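Local coordinates for protein phytanoyl-CoA dioxygenase (Streptomyces malaysiense, PDB 6ZYL) that catalyses the beta-hydroxylation of thioholgamide as a non-heme monooxygenase, probably using bound iron and 2-oxoglutarate like others of its family, at residues 100-110 with 248-258; 154-162 with 223-231. One frame throughout, in Å; residues are numbered along the deposited sequence.

Overall arrangement
Interactions 1 and 2 lie on opposite sides of the chain's centre, their own centres about 30 Å apart and their nearest atoms about 10 Å apart. They do not touch, but share the large mixed sheet: strand 107-117, paired with 249-254 in interaction 1, has strand 229-237 of interaction 2 as its other neighbour. Both segments of interaction 2 fall between the two segments of interaction 1 along the sequence. The side chain of R229 in interaction 2 comes within about 3 Å of a bound tartaric acid, probably from the crystallisation liquor, though such molecules often mark pockets. Interaction 1 builds an outer part of the sheet, with its centre about 15 Å from that of the chain.

Interaction 1: 100-110 with 248-258; sequences ASLLGPDLLVW and DSALLVRGTDT
W110 swings CG opposite its backbone N (chi1 -175°), D248 does roughly the same (chi1 -150°), and the indole NE1 thereby meets D248 OD2 at 2.9 Å. The carboxylate oxygen lies in the plane of the indole at its edge, whereas NE1 comes from above the carboxylate, the two flat groups standing nearly perpendicular. D248 is heavily used: OD2 also pairs with R289, and OD1 takes the backbone N of S249 and a salt bridge from R286, which in turn makes a cation-pi contact with W110. Replacing D248 with an alanine would probably cost the indole N-H its acceptor and leave R286 and R289 without this counter-charge.

Farther along, V109 and L251 form a hydrogen-bonded antiparallel pair, with V109 N to L251 O only 2.7 Å. L108 lies on the other face, beside A250 and L252, and sends CD2 to within 4.0 Å of T258 CB. V109 and V253 cross at about a right angle, CG2 of V109 against CG1 of V253 at 3.6 Å.

At L107 the strands fall out of step. Its O takes V253 N at 3.1 Å and R254 N at 3.2 Å, both arriving from the same face of the carbonyl, while L107 N returns a bond to R254 O. The R254 side chain runs alongside L107, CB to CB 3.9 Å, before its NH2 reaches D97 on helix 93-103. Beyond the strand ends, two waters tie the carboxylate of D106 to T256 N and to OD2 of D257, whose OD1 takes G259 N. V253 and R254 both facing L107 make a classic beta bulge, set in an antiparallel pair of the large sheet of the double-stranded beta-helix fold expected of phytanoyl-CoA dioxygenase relatives.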
loop_
_atom_site.group_PDB
_atom_site.type_symbol
_atom_site.label_atom_id
_atom_site.label_comp_id
_atom_site.label_asym_id
_atom_site.label_seq_id
_atom_site.Cartn_x
_atom_site.Cartn_y
_atom_site.Cartn_z
ATOM N N ALA A 100 6.146 -5.951 -12.358
ATOM C CA ALA A 100 5.884 -6.700 -13.581
ATOM C C ALA A 100 6.547 -8.071 -13.538
ATOM O O ALA A 100 5.981 -9.059 -14.019
ATOM C CB ALA A 100 6.367 -5.909 -14.796
ATOM N N SER A 101 7.748 -8.153 -12.962
ATOM C CA SER A 101 8.420 -9.442 -12.847
ATOM C C SER A 101 7.668 -10.400 -11.933
ATOM O O SER A 101 7.898 -11.612 -11.998
ATOM C CB SER A 101 9.853 -9.245 -12.344
ATOM O OG SER A 101 9.894 -9.077 -10.938
ATOM N N LEU A 102 6.770 -9.889 -11.094
ATOM C CA LEU A 102 5.962 -10.725 -10.217
ATOM C C LEU A 102 4.577 -11.012 -10.779
ATOM O O LEU A 102 4.076 -12.131 -10.634
ATOM C CB LEU A 102 5.806 -10.058 -8.848
ATOM C CG LEU A 102 7.056 -9.702 -8.048
ATOM C CD1 LEU A 102 6.642 -9.144 -6.681
ATOM C CD2 LEU A 102 7.966 -10.892 -7.880
ATOM N N LEU A 103 3.946 -10.023 -11.413
ATOM C CA LEU A 103 2.544 -10.118 -11.788
ATOM C C LEU A 103 2.291 -10.116 -13.289
ATOM O O LEU A 103 1.152 -10.368 -13.700
ATOM C CB LEU A 103 1.751 -8.955 -11.168
ATOM C CG LEU A 103 1.835 -8.767 -9.653
ATOM C CD1 LEU A 103 0.944 -7.606 -9.216
ATOM C CD2 LEU A 103 1.452 -10.041 -8.928
ATOM N N GLY A 104 3.295 -9.837 -14.111
ATOM C CA GLY A 104 3.101 -9.766 -15.539
ATOM C C GLY A 104 3.103 -8.338 -16.043
ATOM O O GLY A 104 3.266 -7.382 -15.279
ATOM N N PRO A 105 2.909 -8.167 -17.354
ATOM C CA PRO A 105 3.049 -6.837 -17.964
ATOM C C PRO A 105 1.824 -5.939 -17.902
ATOM O O PRO A 105 1.926 -4.776 -18.320
ATOM C CB PRO A 105 3.388 -7.183 -19.426
ATOM C CG PRO A 105 2.619 -8.455 -19.676
ATOM C CD PRO A 105 2.650 -9.219 -18.358
ATOM N N ASP A 106 0.689 -6.419 -17.400
ATOM C CA ASP A 106 -0.533 -5.626 -17.303
ATOM C C ASP A 106 -0.757 -5.270 -15.840
ATOM O O ASP A 106 -1.044 -6.149 -15.018
ATOM C CB ASP A 106 -1.726 -6.386 -17.873
ATOM C CG ASP A 106 -1.509 -6.816 -19.310
ATOM O OD1 ASP A 106 -0.984 -6.004 -20.101
ATOM O OD2 ASP A 106 -1.861 -7.963 -19.649
ATOM N N LEU A 107 -0.647 -3.981 -15.520
ATOM C CA LEU A 107 -0.665 -3.542 -14.134
ATOM C C LEU A 107 -1.553 -2.322 -13.952
ATOM O O LEU A 107 -1.625 -1.454 -14.825
ATOM C CB LEU A 107 0.750 -3.204 -13.649
ATOM C CG LEU A 107 1.812 -4.298 -13.750
ATOM C CD1 LEU A 107 3.189 -3.734 -13.415
ATOM C CD2 LEU A 107 1.471 -5.459 -12.835
ATOM N N LEU A 108 -2.214 -2.263 -12.797
ATOM C CA LEU A 108 -2.988 -1.106 -12.383
ATOM C C LEU A 108 -2.677 -0.809 -10.924
ATOM O O LEU A 108 -2.358 -1.712 -10.148
ATOM C CB LEU A 108 -4.492 -1.340 -12.550
ATOM C CG LEU A 108 -4.996 -1.684 -13.950
ATOM C CD1 LEU A 108 -5.234 -3.178 -14.059
ATOM C CD2 LEU A 108 -6.264 -0.906 -14.256
ATOM N N VAL A 109 -2.767 0.466 -10.561
ATOM C CA VAL A 109 -2.674 0.888 -9.169
ATOM C C VAL A 109 -4.085 0.916 -8.593
ATOM O O VAL A 109 -4.942 1.673 -9.062
ATOM C CB VAL A 109 -1.998 2.261 -9.041
ATOM C CG1 VAL A 109 -2.061 2.743 -7.595
ATOM C CG2 VAL A 109 -0.557 2.193 -9.526
ATOM N N TRP A 110 -4.328 0.089 -7.579
ATOM C CA TRP A 110 -5.653 -0.027 -6.983
ATOM C C TRP A 110 -5.843 0.888 -5.783
ATOM O O TRP A 110 -6.959 1.364 -5.552
ATOM C CB TRP A 110 -5.905 -1.482 -6.576
ATOM C CG TRP A 110 -7.280 -1.744 -6.050
ATOM C CD1 TRP A 110 -8.421 -1.909 -6.781
ATOM C CD2 TRP A 110 -7.658 -1.881 -4.679
ATOM N NE1 TRP A 110 -9.488 -2.138 -5.946
ATOM C CE2 TRP A 110 -9.046 -2.125 -4.648
ATOM C CE3 TRP A 110 -6.958 -1.817 -3.470
ATOM C CZ2 TRP A 110 -9.746 -2.303 -3.458
ATOM C CZ3 TRP A 110 -7.654 -1.995 -2.290
ATOM C CH2 TRP A 110 -9.036 -2.235 -2.292
ATOM N N ASP A 248 -15.887 -0.418 -9.037
ATOM C CA ASP A 248 -14.537 -0.140 -8.567
ATOM C C ASP A 248 -13.754 0.555 -9.672
ATOM O O ASP A 248 -14.119 0.500 -10.849
ATOM C CB ASP A 248 -13.815 -1.428 -8.137
ATOM C CG ASP A 248 -12.794 -1.193 -7.030
ATOM O OD1 ASP A 248 -12.481 -0.021 -6.732
ATOM O OD2 ASP A 248 -12.299 -2.188 -6.459
ATOM N N SER A 249 -12.664 1.215 -9.279
ATOM C CA SER A 249 -11.815 1.925 -10.224
ATOM C C SER A 249 -10.352 1.764 -9.829
ATOM O O SER A 249 -10.024 1.425 -8.689
ATOM C CB SER A 249 -12.185 3.415 -10.310
ATOM O OG SER A 249 -12.086 4.051 -9.049
ATOM N N ALA A 250 -9.475 2.006 -10.800
ATOM C CA ALA A 250 -8.040 1.837 -10.621
ATOM C C ALA A 250 -7.338 2.611 -11.727
ATOM O O ALA A 250 -7.962 3.048 -12.697
ATOM C CB ALA A 250 -7.645 0.357 -10.641
ATOM N N LEU A 251 -6.026 2.773 -11.573
ATOM C CA LEU A 251 -5.219 3.561 -12.497
ATOM C C LEU A 251 -4.334 2.636 -13.321
ATOM O O LEU A 251 -3.492 1.919 -12.769
ATOM C CB LEU A 251 -4.366 4.584 -11.749
ATOM C CG LEU A 251 -3.486 5.473 -12.628
ATOM C CD1 LEU A 251 -4.342 6.351 -13.531
ATOM C CD2 LEU A 251 -2.550 6.321 -11.779
ATOM N N LEU A 252 -4.521 2.665 -14.637
ATOM C CA LEU A 252 -3.696 1.871 -15.536
ATOM C C LEU A 252 -2.283 2.438 -15.583
ATOM O O LEU A 252 -2.090 3.631 -15.835
ATOM C CB LEU A 252 -4.313 1.866 -16.931
ATOM C CG LEU A 252 -3.591 1.124 -18.052
ATOM C CD1 LEU A 252 -3.611 -0.366 -17.802
ATOM C CD2 LEU A 252 -4.247 1.466 -19.388
ATOM N N VAL A 253 -1.295 1.581 -15.333
ATOM C CA VAL A 253 0.100 2.001 -15.363
ATOM C C VAL A 253 0.954 1.171 -16.312
ATOM O O VAL A 253 1.994 1.671 -16.774
ATOM C CB VAL A 253 0.714 1.989 -13.947
ATOM C CG1 VAL A 253 -0.012 2.984 -13.044
ATOM C CG2 VAL A 253 0.675 0.592 -13.343
ATOM N N ARG A 254 0.576 -0.066 -16.620
ATOM C CA ARG A 254 1.250 -0.867 -17.636
ATOM C C ARG A 254 0.202 -1.643 -18.418
ATOM O O ARG A 254 -0.728 -2.204 -17.833
ATOM C CB ARG A 254 2.266 -1.837 -17.021
ATOM C CG ARG A 254 3.538 -1.176 -16.515
ATOM C CD ARG A 254 4.515 -0.888 -17.649
ATOM N NE ARG A 254 5.763 -0.308 -17.158
ATOM C CZ ARG A 254 6.815 -1.016 -16.761
ATOM N NH1 ARG A 254 6.783 -2.341 -16.799
ATOM N NH2 ARG A 254 7.905 -0.398 -16.330
ATOM N N GLY A 255 0.358 -1.676 -19.736
ATOM C CA GLY A 255 -0.603 -2.345 -20.588
ATOM C C GLY A 255 -1.731 -1.429 -21.014
ATOM O O GLY A 255 -1.704 -0.208 -20.823
ATOM N N THR A 256 -2.752 -2.048 -21.609
ATOM C CA THR A 256 -3.920 -1.330 -22.099
ATOM C C THR A 256 -5.231 -1.863 -21.536
ATOM O O THR A 256 -6.296 -1.349 -21.897
ATOM C CB THR A 256 -3.983 -1.393 -23.633
ATOM O OG1 THR A 256 -4.221 -2.745 -24.049
ATOM C CG2 THR A 256 -2.688 -0.898 -24.251
ATOM N N ASP A 257 -5.185 -2.867 -20.667
ATOM C CA ASP A 257 -6.367 -3.567 -20.180
ATOM C C ASP A 257 -6.660 -3.128 -18.751
ATOM O O ASP A 257 -5.795 -3.239 -17.875
ATOM C CB ASP A 257 -6.140 -5.080 -20.254
ATOM C CG ASP A 257 -7.351 -5.884 -19.830
ATOM O OD1 ASP A 257 -8.418 -5.285 -19.581
ATOM O OD2 ASP A 257 -7.230 -7.125 -19.750
ATOM N N THR A 258 -7.873 -2.631 -18.521
ATOM C CA THR A 258 -8.314 -2.253 -17.185
ATOM C C THR A 258 -9.276 -3.265 -16.578
ATOM O O THR A 258 -9.726 -3.070 -15.444
ATOM C CB THR A 258 -8.974 -0.867 -17.206
ATOM O OG1 THR A 258 -10.299 -0.964 -17.744
ATOM C CG2 THR A 258 -8.152 0.107 -18.039
HETATM O O HOH W 1 -2.383 -4.940 -22.234
HETATM O O HOH W 2 -4.454 -8.239 -20.555
#

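Interaction 2: 154-162 with 223-231; sequences TIANGTMRY and NQTDTGRFN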
loop_
_atom_site.group_PDB
_atom_site.type_symbol
_atom_site.label_atom_id
_atom_site.label_comp_id
_atom_site.label_asym_id
_atom_site.label_seq_id
_atom_site.Cartn_x
_atom_site.Cartn_y
_atom_site.Cartn_z
ATOM N N THR A 154 13.757 0.414 10.995
ATOM C CA THR A 154 14.712 -0.198 11.908
ATOM C C THR A 154 13.969 -1.115 12.867
ATOM O O THR A 154 12.736 -1.160 12.892
ATOM C CB THR A 154 15.485 0.865 12.696
ATOM O OG1 THR A 154 14.662 1.362 13.759
ATOM C CG2 THR A 154 15.889 2.022 11.792
ATOM N N ILE A 155 14.732 -1.844 13.683
ATOM C CA ILE A 155 14.111 -2.740 14.649
ATOM C C ILE A 155 13.349 -1.991 15.731
ATOM O O ILE A 155 12.566 -2.608 16.464
ATOM C CB ILE A 155 15.150 -3.665 15.318
ATOM C CG1 ILE A 155 16.157 -2.859 16.141
ATOM C CG2 ILE A 155 15.871 -4.506 14.276
ATOM C CD1 ILE A 155 16.940 -3.699 17.148
ATOM N N ALA A 156 13.556 -0.677 15.853
ATOM C CA ALA A 156 13.009 0.084 16.965
ATOM C C ALA A 156 12.038 1.193 16.576
ATOM O O ALA A 156 11.346 1.709 17.460
ATOM C CB ALA A 156 14.145 0.709 17.792
ATOM N N ASN A 157 11.956 1.579 15.304
ATOM C CA ASN A 157 11.097 2.689 14.912
ATOM C C ASN A 157 9.729 2.226 14.417
ATOM O O ASN A 157 9.069 2.950 13.665
ATOM C CB ASN A 157 11.804 3.565 13.871
ATOM C CG ASN A 157 11.798 2.973 12.474
ATOM O OD1 ASN A 157 11.528 1.790 12.276
ATOM N ND2 ASN A 157 12.109 3.807 11.489
ATOM N N GLY A 158 9.282 1.044 14.844
ATOM C CA GLY A 158 7.919 0.608 14.611
ATOM C C GLY A 158 7.701 -0.083 13.285
ATOM O O GLY A 158 6.656 0.090 12.649
ATOM N N THR A 159 8.667 -0.886 12.860
ATOM C CA THR A 159 8.577 -1.476 11.537
ATOM C C THR A 159 7.626 -2.674 11.534
ATOM O O THR A 159 7.191 -3.176 12.575
ATOM C CB THR A 159 9.958 -1.899 11.036
ATOM O OG1 THR A 159 9.887 -2.187 9.633
ATOM C CG2 THR A 159 10.449 -3.132 11.780
ATOM N N MET A 160 7.315 -3.127 10.325
ATOM C CA MET A 160 6.445 -4.267 10.091
ATOM C C MET A 160 7.229 -5.568 10.187
ATOM O O MET A 160 8.415 -5.630 9.851
ATOM C CB MET A 160 5.815 -4.121 8.707
ATOM C CG MET A 160 4.795 -5.148 8.296
ATOM S SD MET A 160 3.843 -4.480 6.904
ATOM C CE MET A 160 5.138 -4.123 5.716
ATOM N N ARG A 161 6.556 -6.608 10.676
ATOM C CA ARG A 161 7.092 -7.961 10.706
ATOM C C ARG A 161 6.272 -8.846 9.778
ATOM O O ARG A 161 5.045 -8.732 9.731
ATOM C CB ARG A 161 7.047 -8.574 12.110
ATOM C CG ARG A 161 7.544 -7.713 13.242
ATOM C CD ARG A 161 7.785 -8.573 14.484
ATOM N NE ARG A 161 6.554 -8.896 15.207
ATOM C CZ ARG A 161 5.825 -8.009 15.879
ATOM N NH1 ARG A 161 6.193 -6.736 15.915
ATOM N NH2 ARG A 161 4.725 -8.393 16.513
ATOM N N TYR A 162 6.941 -9.752 9.069
ATOM C CA TYR A 162 6.267 -10.697 8.192
ATOM C C TYR A 162 6.271 -12.095 8.802
ATOM O O TYR A 162 7.190 -12.466 9.536
ATOM C CB TYR A 162 6.940 -10.775 6.818
ATOM C CG TYR A 162 6.751 -9.582 5.916
ATOM C CD1 TYR A 162 5.589 -8.821 5.949
ATOM C CD2 TYR A 162 7.740 -9.227 5.011
ATOM C CE1 TYR A 162 5.428 -7.733 5.108
ATOM C CE2 TYR A 162 7.588 -8.152 4.171
ATOM C CZ TYR A 162 6.435 -7.407 4.220
ATOM O OH TYR A 162 6.308 -6.332 3.374
ATOM N N ASN A 223 6.742 2.740 17.650
ATOM C CA ASN A 223 7.947 3.492 17.317
ATOM C C ASN A 223 8.574 3.980 18.617
ATOM O O ASN A 223 8.029 4.866 19.285
ATOM C CB ASN A 223 7.614 4.655 16.389
ATOM C CG ASN A 223 8.841 5.445 15.984
ATOM O OD1 ASN A 223 9.930 5.247 16.525
ATOM N ND2 ASN A 223 8.671 6.350 15.027
ATOM N N GLN A 224 9.715 3.400 18.983
ATOM C CA GLN A 224 10.386 3.722 20.233
ATOM C C GLN A 224 11.407 4.841 20.093
ATOM O O GLN A 224 12.106 5.147 21.064
ATOM C CB GLN A 224 11.087 2.478 20.788
ATOM C CG GLN A 224 10.209 1.245 20.860
ATOM C CD GLN A 224 10.990 -0.008 21.230
ATOM O OE1 GLN A 224 11.769 -0.008 22.181
ATOM N NE2 GLN A 224 10.782 -1.082 20.478
ATOM N N THR A 225 11.510 5.456 18.920
ATOM C CA THR A 225 12.526 6.458 18.646
ATOM C C THR A 225 11.902 7.845 18.575
ATOM O O THR A 225 10.679 8.012 18.579
ATOM C CB THR A 225 13.262 6.144 17.337
ATOM O OG1 THR A 225 12.451 6.536 16.223
ATOM C CG2 THR A 225 13.573 4.656 17.239
ATOM N N ASP A 226 12.777 8.848 18.500
ATOM C CA ASP A 226 12.365 10.245 18.462
ATOM C C ASP A 226 12.006 10.724 17.063
ATOM O O ASP A 226 11.725 11.915 16.893
ATOM C CB ASP A 226 13.481 11.126 19.031
ATOM C CG ASP A 226 14.740 11.107 18.172
ATOM O OD1 ASP A 226 14.820 10.282 17.237
ATOM O OD2 ASP A 226 15.654 11.917 18.435
ATOM N N THR A 227 12.005 9.842 16.066
ATOM C CA THR A 227 11.781 10.230 14.681
ATOM C C THR A 227 10.659 9.392 14.091
ATOM O O THR A 227 10.619 8.171 14.282
ATOM C CB THR A 227 13.059 10.068 13.854
ATOM O OG1 THR A 227 14.101 10.875 14.422
ATOM C CG2 THR A 227 12.826 10.488 12.412
ATOM N N GLY A 228 9.750 10.051 13.377
ATOM C CA GLY A 228 8.632 9.349 12.786
ATOM C C GLY A 228 9.065 8.405 11.681
ATOM O O GLY A 228 10.063 8.621 10.994
ATOM N N ARG A 229 8.288 7.338 11.512
ATOM C CA ARG A 229 8.520 6.321 10.493
ATOM C C ARG A 229 7.461 6.480 9.411
ATOM O O ARG A 229 6.264 6.375 9.696
ATOM C CB ARG A 229 8.469 4.926 11.114
ATOM C CG ARG A 229 8.790 3.786 10.171
ATOM C CD ARG A 229 7.807 2.638 10.371
ATOM N NE ARG A 229 6.550 2.883 9.673
ATOM C CZ ARG A 229 5.584 1.985 9.522
ATOM N NH1 ARG A 229 5.719 0.766 10.025
ATOM N NH2 ARG A 229 4.480 2.305 8.860
ATOM N N PHE A 230 7.900 6.738 8.180
ATOM C CA PHE A 230 7.004 7.049 7.070
ATOM C C PHE A 230 7.119 5.968 6.006
ATOM O O PHE A 230 8.208 5.735 5.470
ATOM C CB PHE A 230 7.328 8.413 6.450
ATOM C CG PHE A 230 6.913 9.586 7.287
ATOM C CD1 PHE A 230 7.592 9.895 8.452
ATOM C CD2 PHE A 230 5.856 10.390 6.899
ATOM C CE1 PHE A 230 7.215 10.975 9.223
ATOM C CE2 PHE A 230 5.471 11.471 7.667
ATOM C CZ PHE A 230 6.153 11.765 8.832
ATOM N N ASN A 231 5.995 5.337 5.674
ATOM C CA ASN A 231 5.950 4.336 4.618
ATOM C C ASN A 231 4.763 4.607 3.706
ATOM O O ASN A 231 3.684 4.996 4.166
ATOM C CB ASN A 231 5.873 2.930 5.205
ATOM C CG ASN A 231 7.142 2.547 5.947
ATOM O OD1 ASN A 231 7.319 2.891 7.115
ATOM N ND2 ASN A 231 8.041 1.848 5.262
HETATM O O HOH W 3 12.375 7.113 11.417
#
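N223 OD1, which rests 3.2 Å from N157 CA, is gripped twice by T225. The hydroxyl OG1 donates to it at 2.8 Å, in the carbonyl plane on a lone pair, and T225 N adds a bond tilted from that plane, closing an Asx turn. The amide's other end gives ND2 to T227 O and to R117 O, so the whole group is fixed in rotation. Next to it, Q224 N points almost straight down the carbonyl of A156, 2.8 Å from its O.

N157 is braced from its own segment: T154 N donates to OD1 at 2.9 Å, while T154 OG1 closes an ST turn by accepting from A156 N. ND2 of N157 goes to D152 O. Against this amide runs the aliphatic part of R229, CG lying 3.6 Å from N157 ND2. Bends at chi2 (-136°) and chi3 (81°) then carry NH1 to G158 O, a weak bond of 2.9 Å. N231 CG lies over one face of the guanidinium, toward its rim, and NH2 reaches F115 O and the bound tartaric acid.

R229 is thus packed along N157 and held at its far end by F115 O and, weakly, by G158 O. Though the acid it meets is probably from the crystallisation liquor, R229 is probably the counterpart of the arginine that in this family holds the carboxylate of 2-oxoglutarate.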